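Local atomic coordinates of cytochrome c-552/4 domain-containing protein (Ignicoccus hospitalis KIN4/I, PDB entry 4QO5), a protein that probably transfers electrons as a membrane-associated octaheme cytochrome c, holding a chain of covalently attached heme c groups. Residues 287-291 and 302-308; 126-131 and 203-207. The contacts are given in a common frame with arbitrary orientation. Residue numbers count along the deposited sequence, not the author numbering.

Contact 1 of 2, residues 287-291 and 302-308; sequences CHMSL and AERTHNV. With HEC (heme c), chain F.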
ATOM      1  N   CYS A 287     -12.100   7.119  17.040  1.00 19.46           N
ATOM      2  CA  CYS A 287     -11.916   8.551  17.182  1.00 21.31           C
ATOM      3  C   CYS A 287     -12.991   9.371  16.491  1.00 17.75           C
ATOM      4  O   CYS A 287     -13.187  10.535  16.826  1.00 20.86           O
ATOM      5  CB  CYS A 287     -10.545   8.947  16.672  1.00 19.48           C
ATOM      6  SG  CYS A 287      -9.245   8.157  17.668  1.00 21.71           S
ATOM      7  N   HIS A 288     -13.687   8.756  15.538  1.00 19.05           N
ATOM      8  CA  HIS A 288     -14.605   9.495  14.675  1.00 21.20           C
ATOM      9  C   HIS A 288     -16.088   9.280  14.859  1.00 19.68           C
ATOM     10  O   HIS A 288     -16.863  10.146  14.464  1.00 20.77           O
ATOM     11  CB  HIS A 288     -14.255   9.241  13.211  1.00 19.15           C
ATOM     12  CG  HIS A 288     -13.029   9.964  12.793  1.00 19.24           C
ATOM     13  ND1 HIS A 288     -12.990  11.336  12.677  1.00 21.50           N
ATOM     14  CD2 HIS A 288     -11.770   9.526  12.553  1.00 18.01           C
ATOM     15  CE1 HIS A 288     -11.770  11.713  12.347  1.00 20.48           C
ATOM     16  NE2 HIS A 288     -11.024  10.630  12.238  1.00 18.58           N
ATOM     17  N   MET A 289     -16.490   8.159  15.458  1.00 18.30           N
ATOM     18  CA  MET A 289     -17.904   7.779  15.428  1.00 17.86           C
ATOM     19  C   MET A 289     -18.416   7.049  16.658  1.00 20.77           C
ATOM     20  O   MET A 289     -19.579   7.195  17.028  1.00 19.84           O
ATOM     21  CB  MET A 289     -18.195   6.886  14.196  1.00 17.80           C
ATOM     22  CG  MET A 289     -17.970   7.593  12.865  1.00 20.46           C
ATOM     23  SD  MET A 289     -18.559   6.671  11.437  1.00 22.01           S
ATOM     24  CE  MET A 289     -20.338   6.978  11.528  1.00 19.88           C
ATOM     25  N   SER A 290     -17.561   6.258  17.287  1.00 18.94           N
ATOM     26  CA  SER A 290     -18.031   5.254  18.254  1.00 19.75           C
ATOM     27  C   SER A 290     -18.578   5.813  19.568  1.00 21.59           C
ATOM     28  O   SER A 290     -18.122   6.839  20.047  1.00 24.87           O
ATOM     29  CB  SER A 290     -16.885   4.305  18.595  1.00 22.74           C
ATOM     30  OG  SER A 290     -16.527   3.530  17.463  1.00 23.23           O
ATOM     31  N   LEU A 291     -19.522   5.089  20.163  1.00 21.14           N
ATOM     32  CA  LEU A 291     -19.844   5.266  21.573  1.00 19.89           C
ATOM     33  C   LEU A 291     -18.685   4.687  22.385  1.00 21.74           C
ATOM     34  O   LEU A 291     -18.324   3.523  22.218  1.00 22.26           O
ATOM     35  CB  LEU A 291     -21.123   4.513  21.918  1.00 23.47           C
ATOM     36  CG  LEU A 291     -21.465   4.317  23.396  1.00 26.01           C
ATOM     37  CD1 LEU A 291     -21.635   5.668  24.131  1.00 23.58           C
ATOM     38  CD2 LEU A 291     -22.741   3.477  23.520  1.00 26.68           C
ATOM     39  N   ALA A 302     -17.390   9.371  24.878  1.00 23.37           N
ATOM     40  CA  ALA A 302     -17.834   9.999  23.645  1.00 24.00           C
ATOM     41  C   ALA A 302     -19.158   9.368  23.263  1.00 23.98           C
ATOM     42  O   ALA A 302     -19.286   8.146  23.295  1.00 23.20           O
ATOM     43  CB  ALA A 302     -16.809   9.776  22.526  1.00 26.18           C
ATOM     44  N   GLU A 303     -20.138  10.199  22.925  1.00 22.61           N
ATOM     45  CA  GLU A 303     -21.407   9.701  22.399  1.00 19.25           C
ATOM     46  C   GLU A 303     -21.259   9.278  20.940  1.00 20.09           C
ATOM     47  O   GLU A 303     -20.569   9.933  20.148  1.00 22.35           O
ATOM     48  CB  GLU A 303     -22.498  10.777  22.534  1.00 24.28           C
ATOM     49  CG  GLU A 303     -22.812  11.156  23.970  1.00 33.12           C
ATOM     50  CD  GLU A 303     -23.669  10.118  24.701  1.00 46.24           C
ATOM     51  OE1 GLU A 303     -24.189   9.182  24.049  1.00 43.76           O
ATOM     52  OE2 GLU A 303     -23.833  10.248  25.936  1.00 53.29           O
ATOM     53  N   ARG A 304     -21.912   8.183  20.574  1.00 19.55           N
ATOM     54  CA  ARG A 304     -21.889   7.743  19.183  1.00 19.40           C
ATOM     55  C   ARG A 304     -22.436   8.833  18.269  1.00 25.58           C
ATOM     56  O   ARG A 304     -23.397   9.553  18.629  1.00 21.87           O
ATOM     57  CB  ARG A 304     -22.717   6.480  19.008  1.00 22.14           C
ATOM     58  CG  ARG A 304     -22.517   5.800  17.646  1.00 21.36           C
ATOM     59  CD  ARG A 304     -23.476   4.652  17.486  1.00 21.27           C
ATOM     60  NE  ARG A 304     -23.213   3.575  18.435  1.00 23.63           N
ATOM     61  CZ  ARG A 304     -24.042   3.200  19.403  1.00 23.65           C
ATOM     62  NH1 ARG A 304     -25.190   3.850  19.602  1.00 21.96           N
ATOM     63  NH2 ARG A 304     -23.706   2.182  20.188  1.00 24.72           N
ATOM     64  N   THR A 305     -21.823   8.981  17.100  1.00 20.34           N
ATOM     65  CA  THR A 305     -22.403   9.860  16.085  1.00 24.26           C
ATOM     66  C   THR A 305     -22.356   9.270  14.676  1.00 22.34           C
ATOM     67  O   THR A 305     -21.339   8.705  14.270  1.00 20.70           O
ATOM     68  CB  THR A 305     -21.728  11.247  16.067  1.00 24.95           C
ATOM     69  OG1 THR A 305     -22.414  12.098  15.141  1.00 23.74           O
ATOM     70  CG2 THR A 305     -20.261  11.149  15.665  1.00 22.67           C
ATOM     71  N   HIS A 306     -23.460   9.419  13.940  1.00 19.00           N
ATOM     72  CA  HIS A 306     -23.477   9.093  12.511  1.00 20.93           C
ATOM     73  C   HIS A 306     -23.382  10.350  11.677  1.00 22.57           C
ATOM     74  O   HIS A 306     -23.609  10.342  10.476  1.00 22.44           O
ATOM     75  CB  HIS A 306     -24.705   8.278  12.125  1.00 19.85           C
ATOM     76  CG  HIS A 306     -24.508   6.809  12.301  1.00 22.10           C
ATOM     77  ND1 HIS A 306     -24.605   6.190  13.530  1.00 20.71           N
ATOM     78  CD2 HIS A 306     -24.169   5.845  11.416  1.00 20.40           C
ATOM     79  CE1 HIS A 306     -24.365   4.902  13.390  1.00 24.40           C
ATOM     80  NE2 HIS A 306     -24.107   4.669  12.119  1.00 19.19           N
ATOM     81  N   ASN A 307     -23.069  11.451  12.341  1.00 18.40           N
ATOM     82  CA  ASN A 307     -22.724  12.671  11.623  1.00 19.35           C
ATOM     83  C   ASN A 307     -21.293  12.963  11.986  1.00 25.41           C
ATOM     84  O   ASN A 307     -21.034  13.599  13.014  1.00 21.65           O
ATOM     85  CB  ASN A 307     -23.606  13.821  12.083  1.00 21.69           C
ATOM     86  CG  ASN A 307     -23.322  15.111  11.321  1.00 25.94           C
ATOM     87  OD1 ASN A 307     -22.337  15.209  10.586  1.00 30.21           O
ATOM     88  ND2 ASN A 307     -24.169  16.098  11.506  1.00 26.47           N
ATOM     89  N   VAL A 308     -20.362  12.502  11.153  1.00 23.48           N
ATOM     90  CA  VAL A 308     -18.946  12.607  11.510  1.00 20.61           C
ATOM     91  C   VAL A 308     -18.456  14.050  11.641  1.00 24.51           C
ATOM     92  O   VAL A 308     -17.482  14.302  12.351  1.00 22.85           O
ATOM     93  CB  VAL A 308     -18.038  11.832  10.545  1.00 25.91           C
ATOM     94  CG1 VAL A 308     -18.429  10.365  10.544  1.00 32.38           C
ATOM     95  CG2 VAL A 308     -18.145  12.403   9.156  1.00 31.84           C
TER
HETATM   96 FE   HEC F 605     -23.758   2.891  10.958  1.00 18.06          FE
HETATM   97  CHA HEC F 605     -23.025   1.286  13.937  1.00 16.32           C
HETATM   98  CHB HEC F 605     -27.047   2.092  11.268  1.00 20.36           C
HETATM   99  CHC HEC F 605     -24.470   4.563   8.002  1.00 13.32           C
HETATM  100  CHD HEC F 605     -20.487   3.742  10.615  1.00 18.78           C
HETATM  101  NA  HEC F 605     -24.758   1.869  12.311  1.00 13.60           N
HETATM  102  C1A HEC F 605     -24.333   1.335  13.507  1.00 18.48           C
HETATM  103  C2A HEC F 605     -25.459   0.790  14.214  1.00 14.99           C
HETATM  104  C3A HEC F 605     -26.546   1.032  13.485  1.00 16.57           C
HETATM  105  C4A HEC F 605     -26.157   1.727  12.272  1.00 17.62           C
HETATM  106  CMA HEC F 605     -27.982   0.635  13.852  1.00 17.00           C
HETATM  107  CAA HEC F 605     -25.410   0.073  15.579  1.00 17.79           C
HETATM  108  CBA HEC F 605     -25.132   1.094  16.692  1.00 18.50           C
HETATM  109  CGA HEC F 605     -26.338   1.989  16.850  1.00 22.29           C
HETATM  110  O1A HEC F 605     -27.367   1.518  17.398  1.00 23.15           O
HETATM  111  O2A HEC F 605     -26.269   3.167  16.429  1.00 20.47           O
HETATM  112  NB  HEC F 605     -25.403   3.190   9.871  1.00 15.40           N
HETATM  113  C1B HEC F 605     -26.702   2.885  10.201  1.00 19.37           C
HETATM  114  C2B HEC F 605     -27.576   3.511   9.224  1.00 19.52           C
HETATM  115  C3B HEC F 605     -26.777   4.229   8.405  1.00 19.40           C
HETATM  116  C4B HEC F 605     -25.441   3.997   8.760  1.00 15.77           C
HETATM  117  CMB HEC F 605     -29.121   3.479   9.324  1.00 19.73           C
HETATM  118  CAB HEC F 605     -26.872   5.246   7.247  1.00 26.45           C
HETATM  119  CBB HEC F 605     -28.006   6.296   7.523  1.00 18.46           C
HETATM  120  NC  HEC F 605     -22.796   3.948   9.606  1.00 13.17           N
HETATM  121  C1C HEC F 605     -23.160   4.515   8.412  1.00 17.63           C
HETATM  122  C2C HEC F 605     -22.001   4.785   7.596  1.00 17.79           C
HETATM  123  C3C HEC F 605     -21.009   4.788   8.499  1.00 16.64           C
HETATM  124  C4C HEC F 605     -21.413   4.087   9.660  1.00 20.60           C
HETATM  125  CMC HEC F 605     -22.114   5.727   6.370  1.00 25.73           C
HETATM  126  CAC HEC F 605     -19.530   5.172   8.483  1.00 25.36           C
HETATM  127  CBC HEC F 605     -19.204   6.527   7.788  1.00 27.77           C
HETATM  128  ND  HEC F 605     -22.033   2.557  12.070  1.00 16.36           N
HETATM  129  C1D HEC F 605     -20.781   3.043  11.747  1.00 18.04           C
HETATM  130  C2D HEC F 605     -19.855   2.716  12.787  1.00 17.17           C
HETATM  131  C3D HEC F 605     -20.650   1.922  13.808  1.00 14.05           C
HETATM  132  C4D HEC F 605     -22.001   1.907  13.292  1.00 15.27           C
HETATM  133  CMD HEC F 605     -18.349   3.053  12.831  1.00 16.11           C
HETATM  134  CAD HEC F 605     -20.169   1.363  15.157  1.00 18.59           C
HETATM  135  CBD HEC F 605     -20.509   2.506  16.128  1.00 20.19           C
HETATM  136  CGD HEC F 605     -19.855   2.377  17.473  1.00 21.67           C
HETATM  137  O1D HEC F 605     -20.466   2.838  18.477  1.00 23.00           O
HETATM  138  O2D HEC F 605     -18.725   1.835  17.561  1.00 20.60           O
HETATM  139  O   HOH W   1     -15.638  12.266  13.029  1.00 21.14           O

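Contact 2 of 2, residues 126-131 and 203-207; sequences KAWAYY and VGRVN. With HEC (heme c), chain G.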
ATOM      1  N   LYS A 126     -21.649  13.735   4.508  1.00 19.00           N
ATOM      2  CA  LYS A 126     -21.652  12.466   3.769  1.00 19.99           C
ATOM      3  C   LYS A 126     -22.961  12.268   3.017  1.00 20.22           C
ATOM      4  O   LYS A 126     -22.955  11.877   1.856  1.00 22.58           O
ATOM      5  CB  LYS A 126     -21.424  11.285   4.712  1.00 18.45           C
ATOM      6  CG  LYS A 126     -19.954  11.124   5.176  1.00 20.83           C
ATOM      7  CD  LYS A 126     -19.837   9.982   6.177  1.00 19.28           C
ATOM      8  CE  LYS A 126     -18.387   9.640   6.472  1.00 19.11           C
ATOM      9  NZ  LYS A 126     -17.923   8.865   5.300  1.00 20.49           N
ATOM     10  N   ALA A 127     -24.083  12.541   3.683  1.00 19.06           N
ATOM     11  CA  ALA A 127     -25.386  12.309   3.055  1.00 20.54           C
ATOM     12  C   ALA A 127     -25.550  13.195   1.818  1.00 23.93           C
ATOM     13  O   ALA A 127     -26.209  12.820   0.843  1.00 23.26           O
ATOM     14  CB  ALA A 127     -26.507  12.575   4.050  1.00 18.67           C
ATOM     15  N   TRP A 128     -24.933  14.366   1.872  1.00 20.81           N
ATOM     16  CA  TRP A 128     -25.052  15.372   0.825  1.00 21.69           C
ATOM     17  C   TRP A 128     -23.916  15.342  -0.188  1.00 18.53           C
ATOM     18  O   TRP A 128     -23.790  16.262  -1.010  1.00 20.31           O
ATOM     19  CB  TRP A 128     -25.165  16.766   1.471  1.00 25.04           C
ATOM     20  CG  TRP A 128     -26.474  16.948   2.175  1.00 25.79           C
ATOM     21  CD1 TRP A 128     -26.721  16.784   3.511  1.00 25.97           C
ATOM     22  CD2 TRP A 128     -27.730  17.282   1.571  1.00 24.83           C
ATOM     23  NE1 TRP A 128     -28.056  17.008   3.775  1.00 27.06           N
ATOM     24  CE2 TRP A 128     -28.695  17.316   2.601  1.00 27.20           C
ATOM     25  CE3 TRP A 128     -28.131  17.558   0.261  1.00 27.31           C
ATOM     26  CZ2 TRP A 128     -30.032  17.617   2.359  1.00 30.09           C
ATOM     27  CZ3 TRP A 128     -29.465  17.862   0.023  1.00 28.76           C
ATOM     28  CH2 TRP A 128     -30.396  17.891   1.069  1.00 30.55           C
ATOM     29  N   ALA A 129     -23.116  14.274  -0.150  1.00 21.90           N
ATOM     30  CA  ALA A 129     -21.860  14.204  -0.898  1.00 23.21           C
ATOM     31  C   ALA A 129     -22.024  14.308  -2.410  1.00 26.64           C
ATOM     32  O   ALA A 129     -21.168  14.874  -3.079  1.00 24.95           O
ATOM     33  CB  ALA A 129     -21.057  12.926  -0.534  1.00 23.76           C
ATOM     34  N   TYR A 130     -23.109  13.766  -2.962  1.00 22.29           N
ATOM     35  CA  TYR A 130     -23.324  13.922  -4.397  1.00 22.11           C
ATOM     36  C   TYR A 130     -23.547  15.391  -4.756  1.00 21.47           C
ATOM     37  O   TYR A 130     -22.937  15.898  -5.694  1.00 23.15           O
ATOM     38  CB  TYR A 130     -24.489  13.055  -4.917  1.00 23.17           C
ATOM     39  CG  TYR A 130     -24.827  13.340  -6.368  1.00 23.36           C
ATOM     40  CD1 TYR A 130     -24.187  12.653  -7.397  1.00 24.13           C
ATOM     41  CD2 TYR A 130     -25.784  14.303  -6.711  1.00 22.43           C
ATOM     42  CE1 TYR A 130     -24.488  12.914  -8.716  1.00 24.29           C
ATOM     43  CE2 TYR A 130     -26.085  14.580  -8.036  1.00 22.52           C
ATOM     44  CZ  TYR A 130     -25.440  13.875  -9.033  1.00 27.46           C
ATOM     45  OH  TYR A 130     -25.749  14.146 -10.344  1.00 28.42           O
ATOM     46  N   TYR A 131     -24.422  16.074  -4.015  1.00 22.07           N
ATOM     47  CA  TYR A 131     -24.689  17.481  -4.282  1.00 22.40           C
ATOM     48  C   TYR A 131     -23.496  18.382  -3.963  1.00 22.75           C
ATOM     49  O   TYR A 131     -23.210  19.336  -4.702  1.00 23.19           O
ATOM     50  CB  TYR A 131     -25.966  17.937  -3.562  1.00 20.18           C
ATOM     51  CG  TYR A 131     -27.152  17.160  -4.064  1.00 21.83           C
ATOM     52  CD1 TYR A 131     -27.725  17.456  -5.298  1.00 30.71           C
ATOM     53  CD2 TYR A 131     -27.667  16.097  -3.336  1.00 22.95           C
ATOM     54  CE1 TYR A 131     -28.805  16.733  -5.776  1.00 35.62           C
ATOM     55  CE2 TYR A 131     -28.743  15.363  -3.810  1.00 26.83           C
ATOM     56  CZ  TYR A 131     -29.306  15.684  -5.025  1.00 36.14           C
ATOM     57  OH  TYR A 131     -30.370  14.949  -5.487  1.00 34.47           O
ATOM     58  N   VAL A 203     -21.319   7.361  -0.235  1.00 17.56           N
ATOM     59  CA  VAL A 203     -22.004   7.841   0.962  1.00 18.38           C
ATOM     60  C   VAL A 203     -23.185   8.763   0.704  1.00 20.93           C
ATOM     61  O   VAL A 203     -24.098   8.808   1.517  1.00 21.50           O
ATOM     62  CB  VAL A 203     -21.029   8.509   1.947  1.00 17.93           C
ATOM     63  CG1 VAL A 203     -20.061   7.464   2.483  1.00 18.12           C
ATOM     64  CG2 VAL A 203     -20.288   9.643   1.243  1.00 19.63           C
ATOM     65  N   GLY A 204     -23.156   9.515  -0.398  1.00 20.36           N
ATOM     66  CA  GLY A 204     -24.236  10.425  -0.734  1.00 18.17           C
ATOM     67  C   GLY A 204     -25.146   9.916  -1.845  1.00 21.95           C
ATOM     68  O   GLY A 204     -25.736  10.712  -2.576  1.00 22.26           O
ATOM     69  N   ARG A 205     -25.254   8.596  -1.989  1.00 20.46           N
ATOM     70  CA  ARG A 205     -26.093   8.024  -3.054  1.00 17.45           C
ATOM     71  C   ARG A 205     -27.522   8.577  -2.978  1.00 21.35           C
ATOM     72  O   ARG A 205     -28.117   8.625  -1.896  1.00 22.88           O
ATOM     73  CB  ARG A 205     -26.141   6.510  -2.959  1.00 18.13           C
ATOM     74  CG  ARG A 205     -26.929   5.834  -4.132  1.00 15.82           C
ATOM     75  CD  ARG A 205     -26.913   4.339  -3.920  1.00 20.01           C
ATOM     76  NE  ARG A 205     -27.812   3.964  -2.831  1.00 18.08           N
ATOM     77  CZ  ARG A 205     -27.659   2.895  -2.051  1.00 20.85           C
ATOM     78  NH1 ARG A 205     -26.617   2.062  -2.204  1.00 19.49           N
ATOM     79  NH2 ARG A 205     -28.557   2.656  -1.110  1.00 19.92           N
ATOM     80  N   VAL A 206     -28.057   9.012  -4.115  1.00 22.09           N
ATOM     81  CA  VAL A 206     -29.431   9.534  -4.147  1.00 21.59           C
ATOM     82  C   VAL A 206     -30.369   8.393  -4.533  1.00 28.40           C
ATOM     83  O   VAL A 206     -30.393   7.954  -5.676  1.00 24.48           O
ATOM     84  CB  VAL A 206     -29.564  10.714  -5.130  1.00 22.95           C
ATOM     85  CG1 VAL A 206     -30.972  11.315  -5.077  1.00 23.91           C
ATOM     86  CG2 VAL A 206     -28.504  11.774  -4.816  1.00 23.76           C
ATOM     87  N   ASN A 207     -31.128   7.914  -3.557  1.00 27.46           N
ATOM     88  CA  ASN A 207     -31.920   6.705  -3.707  1.00 23.96           C
ATOM     89  C   ASN A 207     -33.214   6.939  -4.473  1.00 23.77           C
ATOM     90  O   ASN A 207     -33.644   8.083  -4.626  1.00 24.08           O
ATOM     91  CB  ASN A 207     -32.204   6.135  -2.318  1.00 19.85           C
ATOM     92  CG  ASN A 207     -30.943   5.697  -1.626  1.00 24.54           C
ATOM     93  OD1 ASN A 207     -30.300   4.736  -2.046  1.00 24.73           O
ATOM     94  ND2 ASN A 207     -30.567   6.406  -0.579  1.00 21.68           N
TER
HETATM   95 FE   HEC G 606     -15.739   8.918   4.889  1.00 19.01          FE
HETATM   96  CHA HEC G 606     -16.031  12.351   4.552  1.00 19.25           C
HETATM   97  CHB HEC G 606     -14.532   9.316   8.090  1.00 20.89           C
HETATM   98  CHC HEC G 606     -16.060   5.548   5.401  1.00 19.25           C
HETATM   99  CHD HEC G 606     -16.508   8.488   1.625  1.00 23.30           C
HETATM  100  NA  HEC G 606     -15.392  10.518   6.117  1.00 17.99           N
HETATM  101  C1A HEC G 606     -15.528  11.846   5.738  1.00 19.20           C
HETATM  102  C2A HEC G 606     -15.078  12.659   6.853  1.00 17.33           C
HETATM  103  C3A HEC G 606     -14.670  11.832   7.835  1.00 22.01           C
HETATM  104  C4A HEC G 606     -14.842  10.466   7.390  1.00 21.45           C
HETATM  105  CMA HEC G 606     -14.087  12.221   9.214  1.00 18.22           C
HETATM  106  CAA HEC G 606     -15.063  14.204   6.842  1.00 23.91           C
HETATM  107  CBA HEC G 606     -16.444  14.793   7.125  1.00 26.08           C
HETATM  108  CGA HEC G 606     -17.221  14.977   5.848  1.00 35.15           C
HETATM  109  O1A HEC G 606     -18.375  14.472   5.793  1.00 40.54           O
HETATM  110  O2A HEC G 606     -16.697  15.609   4.884  1.00 30.47           O
HETATM  111  NB  HEC G 606     -15.346   7.687   6.414  1.00 22.01           N
HETATM  112  C1B HEC G 606     -14.904   8.046   7.683  1.00 22.80           C
HETATM  113  C2B HEC G 606     -14.935   6.860   8.527  1.00 21.40           C
HETATM  114  C3B HEC G 606     -15.411   5.844   7.775  1.00 19.96           C
HETATM  115  C4B HEC G 606     -15.632   6.339   6.447  1.00 22.84           C
HETATM  116  CMB HEC G 606     -14.576   6.871  10.029  1.00 21.59           C
HETATM  117  CAB HEC G 606     -15.783   4.372   8.071  1.00 30.18           C
HETATM  118  CBB HEC G 606     -16.201   4.001   9.516  1.00 22.61           C
HETATM  119  NC  HEC G 606     -16.144   7.316   3.738  1.00 16.35           N
HETATM  120  C1C HEC G 606     -16.280   6.014   4.139  1.00 15.96           C
HETATM  121  C2C HEC G 606     -16.438   5.173   2.951  1.00 16.23           C
HETATM  122  C3C HEC G 606     -16.891   6.037   2.023  1.00 22.70           C
HETATM  123  C4C HEC G 606     -16.511   7.371   2.429  1.00 21.87           C
HETATM  124  CMC HEC G 606     -16.945   3.731   3.208  1.00 18.00           C
HETATM  125  CAC HEC G 606     -17.430   5.861   0.574  1.00 27.44           C
HETATM  126  CBC HEC G 606     -18.259   4.592   0.230  1.00 18.37           C
HETATM  127  ND  HEC G 606     -16.179  10.239   3.328  1.00 24.42           N
HETATM  128  C1D HEC G 606     -16.493   9.792   2.039  1.00 20.23           C
HETATM  129  C2D HEC G 606     -16.792  10.927   1.199  1.00 21.27           C
HETATM  130  C3D HEC G 606     -16.653  12.139   2.110  1.00 19.58           C
HETATM  131  C4D HEC G 606     -16.287  11.616   3.411  1.00 24.19           C
HETATM  132  CMD HEC G 606     -17.173  10.908  -0.297  1.00 19.79           C
HETATM  133  CAD HEC G 606     -16.894  13.611   1.724  1.00 19.14           C
HETATM  134  CBD HEC G 606     -18.324  13.995   2.088  1.00 23.36           C
HETATM  135  CGD HEC G 606     -18.501  15.469   1.800  1.00 25.66           C
HETATM  136  O1D HEC G 606     -17.931  16.303   2.557  1.00 25.57           O
HETATM  137  O2D HEC G 606     -19.227  15.807   0.826  1.00 24.59           O
HETATM  138  O   HOH W   2     -25.807  13.367  -1.846  1.00 20.89           O

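Contact 1 of 2, residues 287-291 and 302-308
C287 and H288 end a CxxCH heme-attachment motif: C287 SG is joined to one heme in a thioether link, and H288 NE2 binds that heme's iron. H288 ND1 donates to water 1, which in turn donates to H288 O and V308 O. At M289 the helix ends, and the carbonyl this releases accepts T305 N (M289 O to T305 N, 2.9 Å). The flexible M289 side chain lays CE over one face of the H306 ring (M289 CE to H306 CD2, 4.0 Å) and packs CG on V308 CG1. S290 OG donates to O2D of heme F, and L291 N (3.0 Å) and R304 NE (2.8 Å) both reach O1D of the same propionate. The R304 guanidinium lies between L291 CB and the other propionate, while H306 NE2 ligates the iron at 2.2 Å, sharing it with H219. The contact thus gives heme F an axial ligand and hydrogen bonds to one propionate, and its bis-histidine ligation probably serves electron transfer.

Contact 2 of 2, residues 126-131 and 203-207
Metal coordination sets the theme. K126 extends a long side chain to place NZ 2.2 Å from FE of heme G, with H239 as the other axial ligand; a lysine amine can bind iron once it has lost its proton. V203, a compact apolar residue, lines the way, with CG1 3.8 Å from K126 NZ and 3.5 Å from C3C of the heme.

No direct hydrogen bond joins the two backbones. K126 to A129 form a type I turn, closed by A129 N to K126 O at 3.1 Å, which leads into helix 129-134. G204 fits against this turn, its CA 3.2 Å from K126 O and 3.5 Å from A127 O; a CB here would clash with the nitrogens of A129 and Y130. Water 2 bridges the gap, donating to A127 O and G204 O and accepting from Y130 N in the first turn of the helix. The hydroxyl of Y130 is hydrogen-bonded to E159. R205 points its CA-CB bond away, and R205 NH1 is hydrogen-bonded to a propionate of another heme.

Apolar packing completes the contact. A129 CB meets V203 CG2 at 3.8 Å, and branched V206 fills the space beside both tyrosines, with CG2 3.7 Å from Y131 CE2 and 4.2 Å from Y130 CD2.

Together these segments build the distal side of a c-type heme with histidine-lysine ligation, set within a multiheme cytochrome.

In the fold
From the N terminus, residues 126-131 come first, and contact 2 closes a 71-residue loop holding helix 167-171, with the heme ligand H171, and strands 176-185 and 188-196. Only later does contact 1 open; it closes a ten-residue excursion through strands 292-293 and 300-302, just behind a heme-attachment helix. The loops lie in series, neither nested nor crossing. Their centres are about 19 Å apart, yet they touch, V308 CG2 packing on K126 CE at 3.9 Å. Contact 1 supplies ligands to two heme irons, through H306 to heme F and through H288 to a further heme; contact 2 supplies K126 to heme G. Together they join the surroundings of hemes F and G, and R205 reaches another.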